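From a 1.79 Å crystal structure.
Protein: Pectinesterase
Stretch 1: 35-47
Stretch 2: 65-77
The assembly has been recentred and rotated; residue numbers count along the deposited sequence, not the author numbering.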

ATOM      1  N   ILE A  35      18.826   5.202  -1.081  1.00 31.86           N
ATOM      2  CA  ILE A  35      18.704   4.352  -2.248  1.00 32.17           C
ATOM      3  C   ILE A  35      19.784   4.850  -3.180  1.00 32.47           C
ATOM      4  O   ILE A  35      19.920   6.052  -3.404  1.00 33.72           O
ATOM      5  CB  ILE A  35      17.319   4.401  -2.921  1.00 34.13           C
ATOM      6  CG1 ILE A  35      16.272   3.725  -2.036  1.00 34.64           C
ATOM      7  CG2 ILE A  35      17.338   3.662  -4.250  1.00 33.42           C
ATOM      8  CD1 ILE A  35      15.955   4.489  -0.781  1.00 36.36           C
ATOM      9  N   SER A  36      20.586   3.923  -3.673  1.00 32.41           N
ATOM     10  CA  SER A  36      21.699   4.259  -4.521  1.00 33.95           C
ATOM     11  C   SER A  36      21.862   3.100  -5.473  1.00 34.83           C
ATOM     12  O   SER A  36      22.631   2.170  -5.203  1.00 37.79           O
ATOM     13  CB  SER A  36      22.962   4.502  -3.683  1.00 34.43           C
ATOM     14  OG  SER A  36      24.051   4.915  -4.495  1.00 36.07           O
ATOM     15  N   THR A  37      21.096   3.153  -6.568  1.00 32.54           N
ATOM     16  CA  THR A  37      21.145   2.165  -7.638  1.00 31.30           C
ATOM     17  C   THR A  37      22.446   2.322  -8.444  1.00 33.35           C
ATOM     18  O   THR A  37      22.449   2.808  -9.579  1.00 29.72           O
ATOM     19  CB  THR A  37      19.913   2.285  -8.568  1.00 31.44           C
ATOM     20  OG1 THR A  37      19.801   3.618  -9.072  1.00 31.31           O
ATOM     21  CG2 THR A  37      18.627   1.955  -7.810  1.00 31.21           C
ATOM     22  N   SER A  38      23.550   1.896  -7.836  1.00 33.25           N
ATOM     23  CA  SER A  38      24.890   2.245  -8.325  1.00 35.22           C
ATOM     24  C   SER A  38      25.553   1.120  -9.111  1.00 34.46           C
ATOM     25  O   SER A  38      26.752   1.188  -9.412  1.00 33.73           O
ATOM     26  CB  SER A  38      25.785   2.600  -7.147  1.00 36.30           C
ATOM     27  OG  SER A  38      27.077   2.951  -7.598  1.00 40.15           O
ATOM     28  N   LYS A  39      24.786   0.084  -9.425  1.00 31.83           N
ATOM     29  CA  LYS A  39      25.346  -1.112 -10.046  1.00 31.76           C
ATOM     30  C   LYS A  39      24.243  -2.101 -10.400  1.00 27.48           C
ATOM     31  O   LYS A  39      23.071  -1.902 -10.058  1.00 25.19           O
ATOM     32  CB  LYS A  39      26.395  -1.765  -9.128  1.00 34.85           C
ATOM     33  CG  LYS A  39      26.015  -1.837  -7.656  1.00 37.51           C
ATOM     34  CD  LYS A  39      27.081  -2.536  -6.820  1.00 39.98           C
ATOM     35  CE  LYS A  39      27.332  -1.793  -5.513  1.00 42.20           C
ATOM     36  NZ  LYS A  39      28.191  -0.585  -5.725  1.00 43.06           N
ATOM     37  N   ALA A  40      24.616  -3.149 -11.116  1.00 24.71           N
ATOM     38  CA  ALA A  40      23.668  -4.182 -11.503  1.00 23.54           C
ATOM     39  C   ALA A  40      24.352  -5.530 -11.377  1.00 21.71           C
ATOM     40  O   ALA A  40      25.225  -5.851 -12.166  1.00 21.93           O
ATOM     41  CB  ALA A  40      23.177  -3.951 -12.919  1.00 23.66           C
ATOM     42  N   ASP A  41      23.974  -6.281 -10.349  1.00 19.00           N
ATOM     43  CA  ASP A  41      24.493  -7.621 -10.109  1.00 17.68           C
ATOM     44  C   ASP A  41      23.775  -8.639 -10.995  1.00 16.73           C
ATOM     45  O   ASP A  41      24.390  -9.571 -11.484  1.00 16.83           O
ATOM     46  CB  ASP A  41      24.311  -7.998  -8.627  1.00 17.15           C
ATOM     47  CG  ASP A  41      25.149  -7.127  -7.696  1.00 17.35           C
ATOM     48  OD1 ASP A  41      26.385  -7.159  -7.798  1.00 17.85           O
ATOM     49  OD2 ASP A  41      24.575  -6.409  -6.858  1.00 17.80           O
ATOM     50  N   TYR A  42      22.470  -8.459 -11.159  1.00 15.51           N
ATOM     51  CA  TYR A  42      21.632  -9.279 -12.035  1.00 15.07           C
ATOM     52  C   TYR A  42      20.778  -8.365 -12.883  1.00 14.17           C
ATOM     53  O   TYR A  42      20.150  -7.444 -12.352  1.00 14.76           O
ATOM     54  CB  TYR A  42      20.740 -10.162 -11.182  1.00 15.06           C
ATOM     55  CG  TYR A  42      21.533 -10.863 -10.112  1.00 15.40           C
ATOM     56  CD1 TYR A  42      22.214 -12.043 -10.392  1.00 15.27           C
ATOM     57  CD2 TYR A  42      21.633 -10.336  -8.832  1.00 15.27           C
ATOM     58  CE1 TYR A  42      22.963 -12.684  -9.421  1.00 15.55           C
ATOM     59  CE2 TYR A  42      22.377 -10.969  -7.873  1.00 16.24           C
ATOM     60  CZ  TYR A  42      23.038 -12.144  -8.167  1.00 15.92           C
ATOM     61  OH  TYR A  42      23.775 -12.787  -7.210  1.00 17.28           O
ATOM     62  N   THR A  43      20.742  -8.601 -14.193  1.00 13.45           N
ATOM     63  CA  THR A  43      20.023  -7.728 -15.126  1.00 12.68           C
ATOM     64  C   THR A  43      19.023  -8.523 -15.953  1.00 13.00           C
ATOM     65  O   THR A  43      19.399  -9.467 -16.648  1.00 12.84           O
ATOM     66  CB  THR A  43      21.005  -7.007 -16.045  1.00 12.84           C
ATOM     67  OG1 THR A  43      21.871  -6.182 -15.245  1.00 13.84           O
ATOM     68  CG2 THR A  43      20.251  -6.111 -17.030  1.00 12.83           C
ATOM     69  N   VAL A  44      17.751  -8.160 -15.846  1.00 13.41           N
ATOM     70  CA  VAL A  44      16.713  -8.764 -16.645  1.00 14.29           C
ATOM     71  C   VAL A  44      16.816  -8.090 -18.011  1.00 14.89           C
ATOM     72  O   VAL A  44      16.584  -6.876 -18.136  1.00 15.63           O
ATOM     73  CB  VAL A  44      15.313  -8.534 -16.046  1.00 14.53           C
ATOM     74  CG1 VAL A  44      14.250  -9.232 -16.881  1.00 14.84           C
ATOM     75  CG2 VAL A  44      15.251  -9.029 -14.606  1.00 14.51           C
ATOM     76  N   GLY A  45      17.163  -8.866 -19.033  1.00 14.92           N
ATOM     77  CA  GLY A  45      17.464  -8.319 -20.363  1.00 15.63           C
ATOM     78  C   GLY A  45      18.949  -8.421 -20.705  1.00 16.35           C
ATOM     79  O   GLY A  45      19.313  -8.273 -21.852  1.00 16.04           O
ATOM     80  N   ASN A  46      19.802  -8.645 -19.703  1.00 17.07           N
ATOM     81  CA  ASN A  46      21.218  -8.919 -19.918  1.00 18.26           C
ATOM     82  C   ASN A  46      21.749  -9.985 -18.920  1.00 17.84           C
ATOM     83  O   ASN A  46      22.748  -9.771 -18.202  1.00 17.29           O
ATOM     84  CB  ASN A  46      22.028  -7.620 -19.844  1.00 20.08           C
ATOM     85  CG  ASN A  46      23.478  -7.813 -20.274  1.00 22.27           C
ATOM     86  OD1 ASN A  46      23.781  -8.673 -21.107  1.00 25.19           O
ATOM     87  ND2 ASN A  46      24.383  -7.048 -19.674  1.00 23.21           N
ATOM     88  N   GLY A  47      21.090 -11.150 -18.922  1.00 16.60           N
ATOM     89  CA  GLY A  47      21.415 -12.244 -18.010  1.00 15.92           C
ATOM     90  C   GLY A  47      20.214 -13.032 -17.499  1.00 15.58           C
ATOM     91  O   GLY A  47      20.356 -14.199 -17.114  1.00 15.53           O
ATOM     92  N   THR A  65      25.379  -8.981   1.638  1.00 20.67           N
ATOM     93  CA  THR A  65      25.602  -7.792   0.841  1.00 20.40           C
ATOM     94  C   THR A  65      24.384  -7.542  -0.021  1.00 18.07           C
ATOM     95  O   THR A  65      23.833  -8.467  -0.648  1.00 17.89           O
ATOM     96  CB  THR A  65      26.878  -7.899  -0.012  1.00 22.02           C
ATOM     97  OG1 THR A  65      28.021  -7.701   0.831  1.00 26.09           O
ATOM     98  CG2 THR A  65      26.912  -6.845  -1.105  1.00 23.26           C
ATOM     99  N   ARG A  66      23.967  -6.282  -0.048  1.00 16.33           N
ATOM    100  CA  ARG A  66      22.807  -5.874  -0.830  1.00 15.01           C
ATOM    101  C   ARG A  66      23.091  -6.149  -2.302  1.00 14.57           C
ATOM    102  O   ARG A  66      24.151  -5.792  -2.824  1.00 13.57           O
ATOM    103  CB  ARG A  66      22.497  -4.382  -0.590  1.00 14.58           C
ATOM    104  CG  ARG A  66      21.366  -3.806  -1.449  1.00 14.17           C
ATOM    105  CD  ARG A  66      20.899  -2.437  -0.976  1.00 13.67           C
ATOM    106  NE  ARG A  66      20.211  -2.497   0.308  1.00 13.10           N
ATOM    107  CZ  ARG A  66      18.967  -2.948   0.483  1.00 13.12           C
ATOM    108  NH1 ARG A  66      18.234  -3.408  -0.552  1.00 13.01           N
ATOM    109  NH2 ARG A  66      18.452  -2.989   1.703  1.00 12.37           N
ATOM    110  N   LYS A  67      22.155  -6.829  -2.950  1.00 15.09           N
ATOM    111  CA  LYS A  67      22.262  -7.171  -4.364  1.00 16.06           C
ATOM    112  C   LYS A  67      21.282  -6.332  -5.181  1.00 15.83           C
ATOM    113  O   LYS A  67      20.158  -6.048  -4.734  1.00 15.77           O
ATOM    114  CB  LYS A  67      21.971  -8.660  -4.579  1.00 17.68           C
ATOM    115  CG  LYS A  67      22.999  -9.600  -3.976  1.00 19.29           C
ATOM    116  CD  LYS A  67      24.294  -9.532  -4.772  1.00 22.55           C
ATOM    117  CE  LYS A  67      25.454 -10.122  -3.998  1.00 24.96           C
ATOM    118  NZ  LYS A  67      26.686  -9.941  -4.796  1.00 27.99           N
ATOM    119  N   TYR A  68      21.725  -5.949  -6.382  1.00 15.11           N
ATOM    120  CA  TYR A  68      21.015  -5.018  -7.237  1.00 14.36           C
ATOM    121  C   TYR A  68      20.534  -5.719  -8.502  1.00 13.53           C
ATOM    122  O   TYR A  68      21.334  -6.228  -9.295  1.00 12.85           O
ATOM    123  CB  TYR A  68      21.914  -3.843  -7.593  1.00 14.64           C
ATOM    124  CG  TYR A  68      22.202  -2.969  -6.393  1.00 15.03           C
ATOM    125  CD1 TYR A  68      23.254  -3.259  -5.522  1.00 15.38           C
ATOM    126  CD2 TYR A  68      21.408  -1.864  -6.109  1.00 15.06           C
ATOM    127  CE1 TYR A  68      23.503  -2.457  -4.412  1.00 15.40           C
ATOM    128  CE2 TYR A  68      21.649  -1.060  -5.005  1.00 15.02           C
ATOM    129  CZ  TYR A  68      22.700  -1.360  -4.162  1.00 15.49           C
ATOM    130  OH  TYR A  68      22.939  -0.556  -3.061  1.00 15.80           O
ATOM    131  N   ILE A  69      19.218  -5.747  -8.641  1.00 12.75           N
ATOM    132  CA  ILE A  69      18.579  -6.353  -9.777  1.00 13.59           C
ATOM    133  C   ILE A  69      18.034  -5.235 -10.639  1.00 14.20           C
ATOM    134  O   ILE A  69      17.087  -4.550 -10.239  1.00 14.07           O
ATOM    135  CB  ILE A  69      17.415  -7.271  -9.365  1.00 13.97           C
ATOM    136  CG1 ILE A  69      17.974  -8.487  -8.638  1.00 14.32           C
ATOM    137  CG2 ILE A  69      16.609  -7.693 -10.594  1.00 14.03           C
ATOM    138  CD1 ILE A  69      17.005  -9.202  -7.739  1.00 15.02           C
ATOM    139  N   LYS A  70      18.627  -5.063 -11.822  1.00 13.88           N
ATOM    140  CA  LYS A  70      18.168  -4.082 -12.783  1.00 15.10           C
ATOM    141  C   LYS A  70      17.198  -4.705 -13.772  1.00 14.60           C
ATOM    142  O   LYS A  70      17.497  -5.741 -14.366  1.00 13.70           O
ATOM    143  CB  LYS A  70      19.347  -3.511 -13.534  1.00 16.59           C
ATOM    144  CG  LYS A  70      18.939  -2.464 -14.537  1.00 18.77           C
ATOM    145  CD  LYS A  70      20.157  -1.714 -15.061  1.00 21.14           C
ATOM    146  CE  LYS A  70      20.961  -2.555 -16.019  1.00 24.07           C
ATOM    147  NZ  LYS A  70      21.896  -1.692 -16.804  1.00 26.84           N
ATOM    148  N   ILE A  71      16.044  -4.070 -13.954  1.00 13.64           N
ATOM    149  CA  ILE A  71      15.080  -4.524 -14.956  1.00 13.55           C
ATOM    150  C   ILE A  71      15.092  -3.574 -16.144  1.00 14.03           C
ATOM    151  O   ILE A  71      14.613  -2.434 -16.058  1.00 14.38           O
ATOM    152  CB  ILE A  71      13.639  -4.595 -14.391  1.00 12.65           C
ATOM    153  CG1 ILE A  71      13.611  -5.415 -13.084  1.00 12.60           C
ATOM    154  CG2 ILE A  71      12.683  -5.150 -15.452  1.00 13.04           C
ATOM    155  CD1 ILE A  71      12.240  -5.585 -12.438  1.00 12.28           C
ATOM    156  N   ASN A  72      15.603  -4.045 -17.273  1.00 14.52           N
ATOM    157  CA  ASN A  72      15.620  -3.219 -18.462  1.00 14.97           C
ATOM    158  C   ASN A  72      14.224  -2.729 -18.791  1.00 14.90           C
ATOM    159  O   ASN A  72      13.236  -3.448 -18.583  1.00 14.15           O
ATOM    160  CB  ASN A  72      16.195  -3.980 -19.652  1.00 15.47           C
ATOM    161  CG  ASN A  72      17.709  -4.013 -19.652  1.00 16.09           C
ATOM    162  OD1 ASN A  72      18.361  -3.366 -18.839  1.00 17.39           O
ATOM    163  ND2 ASN A  72      18.275  -4.754 -20.588  1.00 17.20           N
ATOM    164  N   ALA A  73      14.170  -1.508 -19.324  1.00 15.17           N
ATOM    165  CA  ALA A  73      12.936  -0.876 -19.730  1.00 14.78           C
ATOM    166  C   ALA A  73      12.114  -1.817 -20.598  1.00 14.29           C
ATOM    167  O   ALA A  73      12.659  -2.520 -21.446  1.00 14.48           O
ATOM    168  CB  ALA A  73      13.245   0.403 -20.494  1.00 15.49           C
ATOM    169  N   GLY A  74      10.807  -1.864 -20.376  1.00 13.96           N
ATOM    170  CA  GLY A  74       9.956  -2.800 -21.108  1.00 14.14           C
ATOM    171  C   GLY A  74       8.656  -3.073 -20.379  1.00 14.40           C
ATOM    172  O   GLY A  74       8.413  -2.538 -19.302  1.00 14.04           O
ATOM    173  N   THR A  75       7.807  -3.892 -20.980  1.00 14.96           N
ATOM    174  CA  THR A  75       6.578  -4.327 -20.340  1.00 15.63           C
ATOM    175  C   THR A  75       6.722  -5.812 -20.061  1.00 15.97           C
ATOM    176  O   THR A  75       7.019  -6.589 -20.965  1.00 16.61           O
ATOM    177  CB  THR A  75       5.344  -4.086 -21.220  1.00 16.51           C
ATOM    178  OG1 THR A  75       5.209  -2.682 -21.511  1.00 18.05           O
ATOM    179  CG2 THR A  75       4.080  -4.587 -20.526  1.00 16.43           C
ATOM    180  N   TYR A  76       6.518  -6.190 -18.800  1.00 15.54           N
ATOM    181  CA  TYR A  76       6.662  -7.562 -18.310  1.00 14.80           C
ATOM    182  C   TYR A  76       5.332  -8.099 -17.761  1.00 15.32           C
ATOM    183  O   TYR A  76       4.828  -7.568 -16.787  1.00 15.14           O
ATOM    184  CB  TYR A  76       7.698  -7.570 -17.199  1.00 14.50           C
ATOM    185  CG  TYR A  76       9.075  -7.143 -17.662  1.00 14.12           C
ATOM    186  CD1 TYR A  76       9.424  -5.792 -17.753  1.00 13.91           C
ATOM    187  CD2 TYR A  76      10.034  -8.090 -17.996  1.00 14.67           C
ATOM    188  CE1 TYR A  76      10.697  -5.398 -18.173  1.00 13.65           C
ATOM    189  CE2 TYR A  76      11.304  -7.711 -18.431  1.00 14.76           C
ATOM    190  CZ  TYR A  76      11.634  -6.358 -18.516  1.00 14.44           C
ATOM    191  OH  TYR A  76      12.902  -6.003 -18.946  1.00 14.27           O
ATOM    192  N   GLN A  77       4.762  -9.118 -18.397  1.00 15.09           N
ATOM    193  CA  GLN A  77       3.503  -9.694 -17.932  1.00 16.95           C
ATOM    194  C   GLN A  77       3.773 -10.930 -17.078  1.00 15.76           C
ATOM    195  O   GLN A  77       3.726 -12.072 -17.532  1.00 14.41           O
ATOM    196  CB  GLN A  77       2.569  -9.963 -19.114  1.00 18.18           C
ATOM    197  CG  GLN A  77       2.249  -8.664 -19.844  1.00 20.27           C
ATOM    198  CD  GLN A  77       1.443  -8.892 -21.087  1.00 22.49           C
ATOM    199  OE1 GLN A  77       0.236  -9.117 -21.025  1.00 23.69           O
ATOM    200  NE2 GLN A  77       2.108  -8.853 -22.227  1.00 25.27           N
TER
HETATM  201  O   HOH W   1      20.544   1.177  -2.441  1.00 17.24           O
HETATM  202  O   HOH W   2      26.134  -5.704  -4.965  1.00 22.85           O
HETATM  203  O   HOH W   3      26.354 -10.329  -7.586  1.00 35.57           O

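How do the two backbones run? Strand 42-44 lies beside strand 67-71 in parallel, their directions 17° apart. Tyr42 pairs with Ile69, Thr43 with Lys70 and Val44 with Ile71. As in any parallel ladder, one strand's residues bond to neighbours flanking their partners: Tyr42 N donates to Tyr68 O (3.1 Å), Lys70 N to Tyr42 O (2.9 Å), Val44 N to Lys70 O (2.8 Å) and Asn72 N to Val44 O (3.1 Å).

What does Asp41 add at the start of the ladder? It grips Tyr68 twice: Asp41 N donates to Tyr68 O (2.8 Å), while Tyr68 N donates to Asp41 OD2 (2.9 Å), so a carboxylate takes the place of a backbone acceptor. Water 2 donates to both Asp41 OD2 and Arg66 O, and water 3 links Lys67 NZ to Asp41 OD1, its bond to the latter weak.

Which side chains fill the sheet's faces? Tyr42, Val44, Ile69 and Ile71 share one face, where Val44 CG1 also meets Tyr76 CE2 at 3.7 Å. On the other, Thr43 CG2 touches the aliphatic Lys70 CE at 3.8 Å.

Where does Tyr68 go? Its ring reaches the loop before the strand, with CD1 3.8 Å from Lys39 CG. Water 1 joins its hydroxyl to Ser36 N.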